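Local structure of Co-chaperone protein HscB, mitochondrial precursor (Homo sapiens, 3BVO) at residues Y66-P75 with S89-Y100. The protein acts as a J-type co-chaperone in mitochondrial iron-sulfur cluster assembly, forming a transfer complex with ISCU and HSPA9. Numbering follows the deposited sequence.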
# COMPACT_ATOMS: atom_id res chain seq x y z
N TYR A 66 6.91 8.89 7.55
CA TYR A 66 5.54 9.39 7.63
C TYR A 66 5.45 10.60 8.56
O TYR A 66 4.78 11.58 8.25
CB TYR A 66 4.57 8.29 8.09
CG TYR A 66 3.16 8.81 8.24
CD1 TYR A 66 2.37 9.08 7.11
CD2 TYR A 66 2.62 9.07 9.50
CE1 TYR A 66 1.08 9.59 7.23
CE2 TYR A 66 1.32 9.58 9.63
CZ TYR A 66 0.56 9.83 8.50
OH TYR A 66 -0.71 10.32 8.62
N GLN A 67 6.14 10.52 9.69
CA GLN A 67 6.16 11.63 10.64
C GLN A 67 6.96 12.83 10.14
O GLN A 67 6.44 13.94 10.13
CB GLN A 67 6.67 11.16 11.99
CG GLN A 67 5.77 10.14 12.65
CD GLN A 67 6.52 9.30 13.64
OE1 GLN A 67 7.37 9.81 14.37
NE2 GLN A 67 6.24 8.00 13.65
N GLN A 68 8.21 12.62 9.72
CA GLN A 68 9.03 13.71 9.17
C GLN A 68 8.21 14.56 8.21
O GLN A 68 8.17 15.79 8.33
CB GLN A 68 10.26 13.17 8.42
CG GLN A 68 11.31 12.49 9.27
CD GLN A 68 12.36 11.75 8.43
OE1 GLN A 68 12.22 11.61 7.21
NE2 GLN A 68 13.41 11.28 9.10
N LEU A 69 7.55 13.89 7.27
CA LEU A 69 6.84 14.58 6.21
C LEU A 69 5.62 15.28 6.77
O LEU A 69 5.31 16.41 6.38
CB LEU A 69 6.48 13.64 5.06
CG LEU A 69 7.68 12.99 4.38
CD1 LEU A 69 7.26 12.12 3.21
CD2 LEU A 69 8.68 14.05 3.93
N GLN A 70 4.93 14.61 7.69
CA GLN A 70 3.70 15.15 8.24
C GLN A 70 4.00 16.36 9.12
O GLN A 70 3.14 17.20 9.37
CB GLN A 70 2.88 14.08 8.96
CG GLN A 70 1.37 14.19 8.74
CD GLN A 70 0.97 14.49 7.28
OE1 GLN A 70 1.06 15.63 6.83
NE2 GLN A 70 0.48 13.47 6.57
N ARG A 71 5.25 16.46 9.56
CA ARG A 71 5.75 17.62 10.27
C ARG A 71 5.87 18.81 9.31
O ARG A 71 5.75 19.96 9.71
CB ARG A 71 7.11 17.28 10.91
CG ARG A 71 7.47 18.11 12.13
CD ARG A 71 8.81 17.67 12.76
NE ARG A 71 8.70 16.43 13.54
CZ ARG A 71 9.27 15.27 13.23
NH1 ARG A 71 9.08 14.21 14.01
NH2 ARG A 71 10.03 15.14 12.14
N LEU A 72 6.08 18.51 8.03
CA LEU A 72 6.37 19.54 7.03
C LEU A 72 5.14 20.03 6.30
O LEU A 72 5.04 21.21 6.00
CB LEU A 72 7.38 19.03 6.00
CG LEU A 72 8.80 18.74 6.48
CD1 LEU A 72 9.55 17.92 5.45
CD2 LEU A 72 9.55 20.03 6.81
N VAL A 73 4.21 19.13 6.00
CA VAL A 73 3.10 19.47 5.10
C VAL A 73 1.68 19.47 5.69
O VAL A 73 0.74 19.90 5.03
CB VAL A 73 3.10 18.58 3.84
CG1 VAL A 73 4.40 18.75 3.07
CG2 VAL A 73 2.85 17.12 4.19
N HIS A 74 1.53 19.00 6.93
CA HIS A 74 0.21 18.91 7.54
C HIS A 74 -0.52 20.25 7.67
O HIS A 74 0.07 21.23 8.13
CB HIS A 74 0.27 18.22 8.91
CG HIS A 74 -1.07 17.77 9.41
ND1 HIS A 74 -1.87 18.56 10.21
CD2 HIS A 74 -1.76 16.62 9.20
CE1 HIS A 74 -2.99 17.91 10.48
NE2 HIS A 74 -2.95 16.73 9.88
N PRO A 75 -1.81 20.30 7.27
CA PRO A 75 -2.55 21.56 7.15
C PRO A 75 -2.57 22.44 8.40
O PRO A 75 -2.78 23.66 8.28
CB PRO A 75 -3.96 21.10 6.77
CG PRO A 75 -3.75 19.81 6.11
CD PRO A 75 -2.65 19.16 6.89
N SER A 89 -0.63 22.16 0.82
CA SER A 89 -0.44 21.50 2.12
C SER A 89 -1.41 20.35 2.29
O SER A 89 -1.04 19.27 2.74
CB SER A 89 -0.59 22.52 3.26
OG SER A 89 -0.99 21.90 4.47
N GLU A 90 -2.67 20.58 1.91
CA GLU A 90 -3.71 19.56 1.88
C GLU A 90 -3.39 18.49 0.82
O GLU A 90 -3.47 17.28 1.10
CB GLU A 90 -5.07 20.22 1.63
CG GLU A 90 -6.18 19.31 1.13
CD GLU A 90 -6.88 18.57 2.25
OE1 GLU A 90 -6.28 17.64 2.83
OE2 GLU A 90 -8.05 18.91 2.53
N LYS A 91 -3.01 18.91 -0.38
CA LYS A 91 -2.69 17.93 -1.42
C LYS A 91 -1.57 16.98 -0.98
O LYS A 91 -1.82 15.78 -0.88
CB LYS A 91 -2.40 18.61 -2.77
CG LYS A 91 -3.66 19.20 -3.39
CD LYS A 91 -3.49 19.69 -4.82
CE LYS A 91 -4.85 20.17 -5.37
NZ LYS A 91 -4.83 20.43 -6.84
N HIS A 92 -0.39 17.52 -0.68
CA HIS A 92 0.75 16.78 -0.12
C HIS A 92 0.33 15.80 0.99
O HIS A 92 0.59 14.59 0.88
CB HIS A 92 1.78 17.74 0.48
CG HIS A 92 2.75 18.31 -0.52
ND1 HIS A 92 3.77 17.56 -1.08
CD2 HIS A 92 2.88 19.56 -1.01
CE1 HIS A 92 4.47 18.33 -1.90
NE2 HIS A 92 3.95 19.54 -1.88
N SER A 93 -0.31 16.33 2.04
CA SER A 93 -0.68 15.54 3.23
C SER A 93 -1.56 14.32 2.91
O SER A 93 -1.38 13.24 3.50
CB SER A 93 -1.37 16.43 4.26
OG SER A 93 -1.22 15.90 5.57
N THR A 94 -2.51 14.51 1.99
CA THR A 94 -3.27 13.42 1.40
C THR A 94 -2.36 12.40 0.74
O THR A 94 -2.50 11.20 1.01
CB THR A 94 -4.31 13.91 0.36
OG1 THR A 94 -5.08 14.99 0.91
CG2 THR A 94 -5.25 12.78 -0.05
N LEU A 95 -1.44 12.84 -0.12
CA LEU A 95 -0.56 11.90 -0.82
C LEU A 95 0.26 11.13 0.21
O LEU A 95 0.35 9.91 0.15
CB LEU A 95 0.39 12.59 -1.81
CG LEU A 95 -0.13 13.37 -3.03
CD1 LEU A 95 0.97 14.27 -3.55
CD2 LEU A 95 -0.64 12.46 -4.14
N VAL A 96 0.82 11.86 1.17
CA VAL A 96 1.63 11.24 2.21
C VAL A 96 0.86 10.11 2.88
O VAL A 96 1.38 9.01 3.06
CB VAL A 96 2.11 12.28 3.24
CG1 VAL A 96 2.82 11.60 4.39
CG2 VAL A 96 3.03 13.29 2.57
N ASN A 97 -0.40 10.38 3.22
CA ASN A 97 -1.26 9.35 3.78
C ASN A 97 -1.41 8.15 2.86
O ASN A 97 -1.28 7.02 3.31
CB ASN A 97 -2.65 9.91 4.11
CG ASN A 97 -2.62 10.83 5.31
OD1 ASN A 97 -1.74 10.75 6.17
ND2 ASN A 97 -3.60 11.72 5.37
N ASP A 98 -1.68 8.41 1.58
CA ASP A 98 -1.88 7.32 0.62
C ASP A 98 -0.68 6.42 0.61
O ASP A 98 -0.76 5.26 1.02
CB ASP A 98 -2.14 7.86 -0.78
CG ASP A 98 -3.49 8.50 -0.93
OD1 ASP A 98 -4.40 8.22 -0.10
OD2 ASP A 98 -3.65 9.30 -1.88
N ALA A 99 0.45 6.95 0.16
CA ALA A 99 1.72 6.25 0.20
C ALA A 99 1.86 5.42 1.49
O ALA A 99 2.00 4.19 1.46
CB ALA A 99 2.86 7.24 0.04
N TYR A 100 1.79 6.09 2.63
CA TYR A 100 2.01 5.37 3.86
C TYR A 100 1.12 4.12 3.98
O TYR A 100 1.63 3.00 4.09
CB TYR A 100 1.83 6.27 5.07
CG TYR A 100 1.99 5.52 6.35
CD1 TYR A 100 3.20 4.89 6.67
CD2 TYR A 100 0.93 5.40 7.24
CE1 TYR A 100 3.37 4.19 7.86
CE2 TYR A 100 1.08 4.69 8.45
CZ TYR A 100 2.31 4.09 8.74
OH TYR A 100 2.48 3.40 9.91
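From Tyr66 beside Tyr100 to Val73 beside Ser89, helix segment 66-73 runs antiparallel to 89-100, with axes 9.5 Å apart at closest approach and N-to-C directions 168° apart. Tyr66 has CG anti to its own N (chi1 177°), which carries its ring across to Tyr100 in an offset stack, centroids 4.6 Å apart and planes inclined by 29°. CB of Tyr66 also lies over the face of the Tyr100 ring, while Tyr66 OH donates a hydrogen bond to Asn97 OD1 (2.7 Å), which lies near the plane of the Tyr66 ring, at its edge. Replacing Tyr66 by alanine would probably leave one face of Tyr100 without its stacking partner and Asn97 OD1 without this donor.

Further along, the valines interlock knobs-into-holes: Val96 fits among Tyr66, Leu69, Gln70 and Val73, and Val73 among Ser89, His92, Ser93 and Val96. This is the antiparallel helical hairpin of the J domain, whose connecting loop begins with the His-Pro-Asp signature, His74, Pro75 and Asp76, which in J proteins engages the Hsp70 partner. Ser89 OG donates to Val73 O (2.7 Å), tying the last helical residue before that motif to helix 83-104, and Pro75 packs against the same hydroxyl. Gln70, its chain bent at chi2, presents OE1 to Ser93 OG, which donates a 2.6 Å hydrogen bond from above the amide plane rather than along a lone pair. Val73 CB meets His92 CB at 3.7 Å, while His92 NE2 is hydrogen-bonded to Gln37 O.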